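Local coordinates for protein TSE2 (Pseudomonas aeruginosa, PDB 5AKO) that is a toxin secreted by the H1 type VI secretion system into the cytoplasm of recipient cells, where it probably acts as a NAD-dependent cytotoxin, at residues S30-R35 with I118-D123; L66-D71 with P83-G88; L128-D133 with T142-M147. One frame throughout, in Å; residues are numbered along the deposited sequence.

Contact 1: residues S30-R35 with I118-D123; sequences SLTLYR and IPDGTD
T32 and D120 meet at an oblique angle, the threonine hydroxyl facing the backbone N-H of the aspartate, with the carboxylate beside it. T32 carries OG1 beside its own backbone N and anti to the carbonyl carbon (chi1 -61°), CG2 anti to N, and this turns the hydroxyl onto the amide of D120: D120 N donates to T32 OG1 at 3.0 Å, almost straight at 174°. T32 OG1 and D120 OD1 are 3.1 Å apart, but the angle is too poor for a bond, and OD1 instead forms a salt bridge with K175 of helix 154-176. The methyl CG2 of T32 rests on the backbone of I118 and P119. One residue further on, L33 and I118 form an antiparallel hydrogen-bonded pair, L33 N to I118 O at 2.9 Å and I118 N to L33 O at 2.7 Å. Their side chains rise on the same face of this small sheet, CB to CB 4.3 Å, where L33 goes on to pack against V102. Beyond I118 the chain leaves the strand in a type II turn, P119 to T122. The carbonyl O of P119 takes both T122 N and, at 2.6 Å on a lone pair, T122 OG1. With its amide held by T32, its OD1 by K175 and its carbonyl O by R171, D120 ties the end of the strand pair to the C-terminal helix through polar and charged bonds.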
loop_
_atom_site.group_PDB
_atom_site.type_symbol
_atom_site.label_atom_id
_atom_site.label_comp_id
_atom_site.label_asym_id
_atom_site.label_seq_id
_atom_site.Cartn_x
_atom_site.Cartn_y
_atom_site.Cartn_z
ATOM N N SER C 30 -6.630 16.690 27.210
ATOM C CA SER C 30 -6.668 18.136 27.134
ATOM C C SER C 30 -7.807 18.566 26.261
ATOM O O SER C 30 -7.985 19.727 26.006
ATOM C CB SER C 30 -5.334 18.673 26.575
ATOM O OG SER C 30 -5.048 18.128 25.302
ATOM N N LEU C 31 -8.611 17.615 25.859
ATOM C CA LEU C 31 -9.583 17.803 24.817
ATOM C C LEU C 31 -10.651 16.766 25.034
ATOM O O LEU C 31 -10.346 15.670 25.493
ATOM C CB LEU C 31 -8.911 17.478 23.501
ATOM C CG LEU C 31 -9.338 18.302 22.315
ATOM C CD1 LEU C 31 -8.489 19.559 22.249
ATOM C CD2 LEU C 31 -9.151 17.449 21.079
ATOM N N THR C 32 -11.881 17.094 24.666
ATOM C CA THR C 32 -12.969 16.123 24.669
ATOM C C THR C 32 -12.888 15.235 23.431
ATOM O O THR C 32 -12.811 15.734 22.325
ATOM C CB THR C 32 -14.353 16.796 24.773
ATOM O OG1 THR C 32 -14.397 17.514 26.000
ATOM C CG2 THR C 32 -15.518 15.760 24.828
ATOM N N LEU C 33 -12.900 13.923 23.664
ATOM C CA LEU C 33 -12.803 12.881 22.644
ATOM C C LEU C 33 -14.048 11.963 22.705
ATOM O O LEU C 33 -14.616 11.746 23.775
ATOM C CB LEU C 33 -11.517 12.046 22.862
ATOM C CG LEU C 33 -10.207 12.883 22.809
ATOM C CD1 LEU C 33 -8.983 12.180 23.375
ATOM C CD2 LEU C 33 -9.912 13.306 21.394
ATOM N N TYR C 34 -14.425 11.422 21.564
ATOM C CA TYR C 34 -15.657 10.692 21.398
ATOM C C TYR C 34 -15.361 9.345 20.746
ATOM O O TYR C 34 -14.691 9.282 19.724
ATOM C CB TYR C 34 -16.613 11.467 20.470
ATOM C CG TYR C 34 -16.996 12.816 20.968
ATOM C CD1 TYR C 34 -16.170 13.943 20.730
ATOM C CD2 TYR C 34 -18.180 13.008 21.692
ATOM C CE1 TYR C 34 -16.522 15.201 21.185
ATOM C CE2 TYR C 34 -18.550 14.282 22.153
ATOM C CZ TYR C 34 -17.712 15.373 21.880
ATOM O OH TYR C 34 -18.057 16.631 22.321
ATOM N N ARG C 35 -15.948 8.285 21.296
ATOM C CA ARG C 35 -15.766 6.909 20.817
ATOM C C ARG C 35 -17.083 6.425 20.276
ATOM O O ARG C 35 -18.067 6.393 21.003
ATOM C CB ARG C 35 -15.354 6.062 22.012
ATOM C CG ARG C 35 -15.461 4.571 21.837
ATOM C CD ARG C 35 -14.428 4.096 20.865
ATOM N NE ARG C 35 -14.374 2.654 20.762
ATOM C CZ ARG C 35 -13.648 1.989 19.864
ATOM N NH1 ARG C 35 -12.903 2.623 18.962
ATOM N NH2 ARG C 35 -13.691 0.681 19.836
ATOM N N ILE C 118 -15.383 11.152 26.341
ATOM C CA ILE C 118 -14.217 11.217 27.211
ATOM C C ILE C 118 -13.883 12.692 27.367
ATOM O O ILE C 118 -13.361 13.337 26.417
ATOM C CB ILE C 118 -13.023 10.483 26.625
ATOM C CG1 ILE C 118 -13.377 8.999 26.394
ATOM C CG2 ILE C 118 -11.813 10.618 27.540
ATOM C CD1 ILE C 118 -12.201 8.176 25.871
ATOM N N PRO C 119 -14.272 13.268 28.521
ATOM C CA PRO C 119 -14.228 14.732 28.527
ATOM C C PRO C 119 -12.822 15.251 28.681
ATOM O O PRO C 119 -11.979 14.580 29.284
ATOM C CB PRO C 119 -15.069 15.095 29.749
ATOM C CG PRO C 119 -16.085 13.981 29.783
ATOM C CD PRO C 119 -15.263 12.759 29.475
ATOM N N ASP C 120 -12.556 16.430 28.132
ATOM C CA ASP C 120 -11.327 17.127 28.498
ATOM C C ASP C 120 -11.141 16.952 29.997
ATOM O O ASP C 120 -12.109 17.042 30.746
ATOM C CB ASP C 120 -11.444 18.619 28.190
ATOM C CG ASP C 120 -12.580 19.266 28.950
ATOM O OD1 ASP C 120 -13.735 18.884 28.692
ATOM O OD2 ASP C 120 -12.335 20.132 29.824
ATOM N N GLY C 121 -9.924 16.690 30.434
ATOM C CA GLY C 121 -9.625 16.582 31.869
ATOM C C GLY C 121 -9.718 15.175 32.460
ATOM O O GLY C 121 -9.457 14.979 33.646
ATOM N N THR C 122 -10.080 14.178 31.652
ATOM C CA THR C 122 -10.150 12.813 32.128
ATOM C C THR C 122 -8.759 12.261 32.423
ATOM O O THR C 122 -7.813 12.520 31.677
ATOM C CB THR C 122 -10.787 11.920 31.075
ATOM O OG1 THR C 122 -12.079 12.439 30.777
ATOM C CG2 THR C 122 -10.896 10.484 31.600
ATOM N N ASP C 123 -8.638 11.542 33.518
ATOM C CA ASP C 123 -7.368 10.909 33.905
ATOM C C ASP C 123 -7.048 9.732 33.001
ATOM O O ASP C 123 -7.882 8.857 32.804
ATOM C CB ASP C 123 -7.418 10.460 35.370
ATOM C CG ASP C 123 -7.362 11.684 36.372
ATOM O OD1 ASP C 123 -7.212 12.857 35.940
ATOM O OD2 ASP C 123 -7.477 11.490 37.598
#

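Contact 2: residues L66-D71 with P83-G88; sequences LHPTFD and PDIVAG
T69 holds OG1 between its backbone N and carbonyl carbon (chi1 60°), while D84 swings its carboxylate to the side of its own N (chi1 -63°); the two side chains then cross at about a right angle and each reaches the other's backbone. D84 N donates to T69 OG1 at 2.9 Å, and in return T69 N donates to D84 OD2 at 3.1 Å, approaching from above the carboxylate plane, 50° out of it. T69 O adds weak bonds from D84 N and I85 N. Apolar contacts lie nearby. I85 turns its methyl CG2 to both P68 and F70, 3.6 Å from P68 CG and 3.8 Å from F70 CE1, with the ring met obliquely. The P83 ring leans on the backbone of F70 and D71, its CB 3.8 Å from F70 O. P68 also packs on L161 and F70 on R154, both of helix 154-176, and Y93 touches I85; another protein chain packs against P83. Reciprocal side-chain-to-backbone bonds between a threonine and an aspartate thus clasp two irregular segments, closing the base of a loop, 72-82, within the long connection from strand 33-37 to strand 100-103.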
loop_
_atom_site.group_PDB
_atom_site.type_symbol
_atom_site.label_atom_id
_atom_site.label_comp_id
_atom_site.label_asym_id
_atom_site.label_seq_id
_atom_site.Cartn_x
_atom_site.Cartn_y
_atom_site.Cartn_z
ATOM N N LEU C 66 -13.742 0.980 25.048
ATOM C CA LEU C 66 -12.520 1.456 24.487
ATOM C C LEU C 66 -11.543 0.303 24.216
ATOM O O LEU C 66 -10.341 0.521 24.129
ATOM C CB LEU C 66 -11.867 2.429 25.477
ATOM C CG LEU C 66 -12.676 3.641 25.911
ATOM C CD1 LEU C 66 -11.945 4.436 26.980
ATOM C CD2 LEU C 66 -12.995 4.553 24.779
ATOM N N HIS C 67 -12.056 -0.915 24.111
ATOM C CA HIS C 67 -11.242 -2.040 23.706
ATOM C C HIS C 67 -11.108 -2.002 22.209
ATOM O O HIS C 67 -12.096 -1.815 21.509
ATOM C CB HIS C 67 -11.890 -3.386 24.092
ATOM C CG HIS C 67 -11.785 -3.714 25.539
ATOM N ND1 HIS C 67 -11.789 -5.007 26.005
ATOM C CD2 HIS C 67 -11.709 -2.921 26.632
ATOM C CE1 HIS C 67 -11.684 -4.997 27.323
ATOM N NE2 HIS C 67 -11.629 -3.740 27.729
ATOM N N PRO C 68 -9.906 -2.188 21.706
ATOM C CA PRO C 68 -9.738 -2.311 20.272
ATOM C C PRO C 68 -9.969 -3.748 19.856
ATOM O O PRO C 68 -9.746 -4.637 20.671
ATOM C CB PRO C 68 -8.255 -2.018 20.084
ATOM C CG PRO C 68 -7.615 -2.500 21.337
ATOM C CD PRO C 68 -8.599 -2.163 22.402
ATOM N N THR C 69 -10.349 -3.969 18.598
ATOM C CA THR C 69 -10.310 -5.307 18.022
ATOM C C THR C 69 -8.863 -5.817 18.090
ATOM O O THR C 69 -7.884 -5.076 17.795
ATOM C CB THR C 69 -10.774 -5.351 16.533
ATOM O OG1 THR C 69 -9.909 -4.517 15.741
ATOM C CG2 THR C 69 -12.225 -4.889 16.364
ATOM N N PHE C 70 -8.746 -7.105 18.412
ATOM C CA PHE C 70 -7.474 -7.805 18.455
ATOM C C PHE C 70 -7.249 -8.764 17.292
ATOM O O PHE C 70 -6.146 -9.215 17.067
ATOM C CB PHE C 70 -7.384 -8.564 19.771
ATOM C CG PHE C 70 -7.347 -7.652 20.964
ATOM C CD1 PHE C 70 -6.172 -6.964 21.284
ATOM C CD2 PHE C 70 -8.486 -7.448 21.741
ATOM C CE1 PHE C 70 -6.129 -6.116 22.384
ATOM C CE2 PHE C 70 -8.455 -6.554 22.814
ATOM C CZ PHE C 70 -7.275 -5.890 23.139
ATOM N N ASP C 71 -8.290 -9.093 16.553
ATOM C CA ASP C 71 -8.111 -10.037 15.471
ATOM C C ASP C 71 -8.903 -9.598 14.263
ATOM O O ASP C 71 -9.658 -8.617 14.318
ATOM C CB ASP C 71 -8.536 -11.446 15.932
ATOM C CG ASP C 71 -9.987 -11.510 16.439
ATOM O OD1 ASP C 71 -10.828 -10.663 16.070
ATOM O OD2 ASP C 71 -10.297 -12.440 17.219
ATOM N N PRO C 83 -6.889 -5.760 12.298
ATOM C CA PRO C 83 -7.018 -5.509 13.749
ATOM C C PRO C 83 -6.603 -4.096 14.116
ATOM O O PRO C 83 -5.684 -3.594 13.556
ATOM C CB PRO C 83 -6.022 -6.499 14.390
ATOM C CG PRO C 83 -5.609 -7.378 13.290
ATOM C CD PRO C 83 -5.758 -6.652 12.033
ATOM N N ASP C 84 -7.262 -3.492 15.072
ATOM C CA ASP C 84 -6.906 -2.135 15.457
ATOM C C ASP C 84 -5.504 -2.114 16.074
ATOM O O ASP C 84 -4.731 -1.210 15.839
ATOM C CB ASP C 84 -7.893 -1.585 16.478
ATOM C CG ASP C 84 -9.317 -1.463 15.963
ATOM O OD1 ASP C 84 -9.538 -1.335 14.735
ATOM O OD2 ASP C 84 -10.238 -1.455 16.831
ATOM N N ILE C 85 -5.173 -3.122 16.858
ATOM C CA ILE C 85 -3.823 -3.246 17.416
ATOM C C ILE C 85 -3.319 -4.681 17.269
ATOM O O ILE C 85 -4.093 -5.591 17.189
ATOM C CB ILE C 85 -3.835 -2.795 18.891
ATOM C CG1 ILE C 85 -2.425 -2.662 19.441
ATOM C CG2 ILE C 85 -4.637 -3.748 19.753
ATOM C CD1 ILE C 85 -2.333 -2.023 20.825
ATOM N N VAL C 86 -2.008 -4.850 17.257
ATOM C CA VAL C 86 -1.324 -6.094 16.954
ATOM C C VAL C 86 -0.110 -6.308 17.896
ATOM O O VAL C 86 0.725 -5.408 18.086
ATOM C CB VAL C 86 -0.748 -5.984 15.504
ATOM C CG1 VAL C 86 0.180 -7.108 15.192
ATOM C CG2 VAL C 86 -1.876 -5.959 14.477
ATOM N N ALA C 87 0.001 -7.502 18.457
ATOM C CA ALA C 87 1.088 -7.853 19.345
ATOM C C ALA C 87 2.328 -8.273 18.579
ATOM O O ALA C 87 2.226 -8.844 17.499
ATOM C CB ALA C 87 0.641 -9.010 20.248
ATOM N N GLY C 88 3.499 -8.082 19.179
ATOM C CA GLY C 88 4.713 -8.797 18.763
ATOM C C GLY C 88 4.575 -10.322 18.904
ATOM O O GLY C 88 3.563 -10.829 19.446
#

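Contact 3: residues L128-D133 with T142-M147; sequences LKVKQD and THYTIM
D133 OD2 meets H143 and T145 together. T145 OG1 donates to it at 2.8 Å on the syn lone pair, and H143 ND1 at 2.9 Å from the anti side, 25° out of the carboxylate plane, the oxygen lying close to the imidazole plane. Two donors on one oxygen help fix the carboxylate. In H143, CG anti to the backbone N (chi1 -177°) carries the imidazole to that carboxylate, and its NE2 is hydrogen-bonded to S101 OG. Backbone pairing holds the strands that carry these groups: D133 N bonds to H143 O, while K131 with T145 and K129 with M147 form antiparallel hydrogen-bonded pairs. On the face of T145, M147 crosses K129 and K131 obliquely, its SD 3.7 Å from K129 CE, and its bend at chi3 (44°) turns CE toward K131, 3.6 Å from K131 CD. The opposite face carries V130, Q132, Y144 and I146. There Q132 crosses the Y144 ring obliquely, its CB 3.6 Å from Y144 CE2 and its amide plane turned only slightly from the ring's, and V130 CG1 touches Y144 CD2 at 4.2 Å. L128 CD1 meets I146 CG2 at 4.2 Å. The two strands make a beta hairpin in the middle of a four-stranded antiparallel sheet, 24-25 beside 128-136 and 100-103 beside 141-148; L128 and I146 rest on helix 154-176, and the face of V130 and Y144 packs on strand 33-37.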
loop_
_atom_site.group_PDB
_atom_site.type_symbol
_atom_site.label_atom_id
_atom_site.label_comp_id
_atom_site.label_asym_id
_atom_site.label_seq_id
_atom_site.Cartn_x
_atom_site.Cartn_y
_atom_site.Cartn_z
ATOM N N LEU C 128 -1.051 3.966 29.748
ATOM C CA LEU C 128 -1.633 4.242 28.453
ATOM C C LEU C 128 -1.265 5.623 28.055
ATOM O O LEU C 128 -0.816 6.425 28.892
ATOM C CB LEU C 128 -3.139 4.158 28.528
ATOM C CG LEU C 128 -3.768 2.795 28.805
ATOM C CD1 LEU C 128 -5.277 2.898 28.697
ATOM C CD2 LEU C 128 -3.265 1.727 27.844
ATOM N N LYS C 129 -1.402 5.906 26.767
ATOM C CA LYS C 129 -1.259 7.268 26.281
ATOM C C LYS C 129 -2.174 7.446 25.102
ATOM O O LYS C 129 -2.658 6.459 24.548
ATOM C CB LYS C 129 0.180 7.591 25.930
ATOM C CG LYS C 129 0.762 6.789 24.780
ATOM C CD LYS C 129 2.286 6.889 24.733
ATOM C CE LYS C 129 2.847 6.259 23.473
ATOM N NZ LYS C 129 4.317 6.416 23.403
ATOM N N VAL C 130 -2.411 8.703 24.750
ATOM C CA VAL C 130 -3.349 9.086 23.722
ATOM C C VAL C 130 -2.590 9.910 22.740
ATOM O O VAL C 130 -2.091 10.955 23.088
ATOM C CB VAL C 130 -4.480 9.935 24.319
ATOM C CG1 VAL C 130 -5.478 10.357 23.253
ATOM C CG2 VAL C 130 -5.158 9.149 25.424
ATOM N N LYS C 131 -2.520 9.429 21.512
ATOM C CA LYS C 131 -1.735 10.019 20.450
ATOM C C LYS C 131 -2.608 10.791 19.496
ATOM O O LYS C 131 -3.601 10.268 19.008
ATOM C CB LYS C 131 -1.046 8.905 19.658
ATOM C CG LYS C 131 -0.334 9.367 18.386
ATOM C CD LYS C 131 0.325 8.186 17.702
ATOM C CE LYS C 131 1.120 8.575 16.470
ATOM N NZ LYS C 131 2.099 9.634 16.796
ATOM N N GLN C 132 -2.223 12.027 19.209
ATOM C CA GLN C 132 -2.896 12.827 18.213
ATOM C C GLN C 132 -2.347 12.376 16.902
ATOM O O GLN C 132 -1.161 12.416 16.714
ATOM C CB GLN C 132 -2.631 14.323 18.387
ATOM C CG GLN C 132 -3.278 15.136 17.276
ATOM C CD GLN C 132 -3.066 16.628 17.360
ATOM O OE1 GLN C 132 -2.413 17.148 18.252
ATOM N NE2 GLN C 132 -3.575 17.320 16.370
ATOM N N ASP C 133 -3.207 11.938 15.993
ATOM C CA ASP C 133 -2.764 11.618 14.627
ATOM C C ASP C 133 -3.266 12.787 13.765
ATOM O O ASP C 133 -3.388 13.890 14.243
ATOM C CB ASP C 133 -3.329 10.294 14.146
ATOM C CG ASP C 133 -3.118 9.131 15.144
ATOM O OD1 ASP C 133 -1.997 8.654 15.313
ATOM O OD2 ASP C 133 -4.083 8.601 15.693
ATOM N N THR C 142 -10.400 15.227 13.698
ATOM C CA THR C 142 -9.019 14.815 13.954
ATOM C C THR C 142 -9.071 13.497 14.664
ATOM O O THR C 142 -9.788 13.360 15.653
ATOM C CB THR C 142 -8.253 15.841 14.834
ATOM O OG1 THR C 142 -8.045 17.032 14.064
ATOM C CG2 THR C 142 -6.898 15.269 15.222
ATOM N N HIS C 143 -8.270 12.560 14.200
ATOM C CA HIS C 143 -8.257 11.206 14.802
ATOM C C HIS C 143 -7.228 11.099 15.930
ATOM O O HIS C 143 -6.147 11.716 15.839
ATOM C CB HIS C 143 -7.879 10.206 13.730
ATOM C CG HIS C 143 -7.911 8.790 14.204
ATOM N ND1 HIS C 143 -6.868 8.202 14.883
ATOM C CD2 HIS C 143 -8.864 7.845 14.087
ATOM C CE1 HIS C 143 -7.175 6.946 15.147
ATOM N NE2 HIS C 143 -8.383 6.712 14.680
ATOM N N TYR C 144 -7.539 10.301 16.957
ATOM C CA TYR C 144 -6.647 10.066 18.063
ATOM C C TYR C 144 -6.610 8.576 18.391
ATOM O O TYR C 144 -7.583 7.860 18.111
ATOM C CB TYR C 144 -7.108 10.820 19.291
ATOM C CG TYR C 144 -6.936 12.350 19.289
ATOM C CD1 TYR C 144 -7.805 13.159 18.607
ATOM C CD2 TYR C 144 -5.948 12.957 20.022
ATOM C CE1 TYR C 144 -7.672 14.536 18.618
ATOM C CE2 TYR C 144 -5.793 14.312 20.065
ATOM C CZ TYR C 144 -6.650 15.111 19.334
ATOM O OH TYR C 144 -6.538 16.487 19.336
ATOM N N THR C 145 -5.503 8.101 19.000
ATOM C CA THR C 145 -5.362 6.687 19.297
ATOM C C THR C 145 -4.938 6.490 20.730
ATOM O O THR C 145 -3.964 7.060 21.176
ATOM C CB THR C 145 -4.324 6.025 18.374
ATOM O OG1 THR C 145 -4.700 6.259 17.020
ATOM C CG2 THR C 145 -4.250 4.485 18.606
ATOM N N ILE C 146 -5.740 5.741 21.462
ATOM C CA ILE C 146 -5.410 5.345 22.807
ATOM C C ILE C 146 -4.578 4.072 22.661
ATOM O O ILE C 146 -5.030 3.123 22.035
ATOM C CB ILE C 146 -6.649 4.958 23.589
ATOM C CG1 ILE C 146 -7.685 6.088 23.596
ATOM C CG2 ILE C 146 -6.247 4.606 25.002
ATOM C CD1 ILE C 146 -9.063 5.726 24.131
ATOM N N MET C 147 -3.390 4.037 23.252
ATOM C CA MET C 147 -2.442 2.994 22.963
ATOM C C MET C 147 -1.616 2.700 24.245
ATOM O O MET C 147 -1.593 3.480 25.174
ATOM C CB MET C 147 -1.535 3.358 21.744
ATOM C CG MET C 147 -0.484 4.388 22.115
ATOM S SD MET C 147 0.592 4.881 20.813
ATOM C CE MET C 147 -0.465 5.124 19.385
#

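Contacts 1 and 3 pack directly together, their centres about 11 Å apart: L33 CD2 lies 3.5 Å from Y144 CD1, and L33 CD1 4.0 Å from V130 CG1, so the small two-stranded sheet sits against the face of V130 and Y144 on the larger one. Contact 2 is nested in sequence within the loop closed by contact 1, yet their centres are about 21 Å apart, with R35 and I118 reaching L66 (I118 CD1 to L66 CD2, 3.9 Å). L66 CD2 also touches I146 CD1 of contact 3 at 4.2 Å, so segment 66-71 links to both other contacts through L66. R35 additionally bonds to the backbone O of S101, whose hydroxyl is bonded to H143 of contact 3.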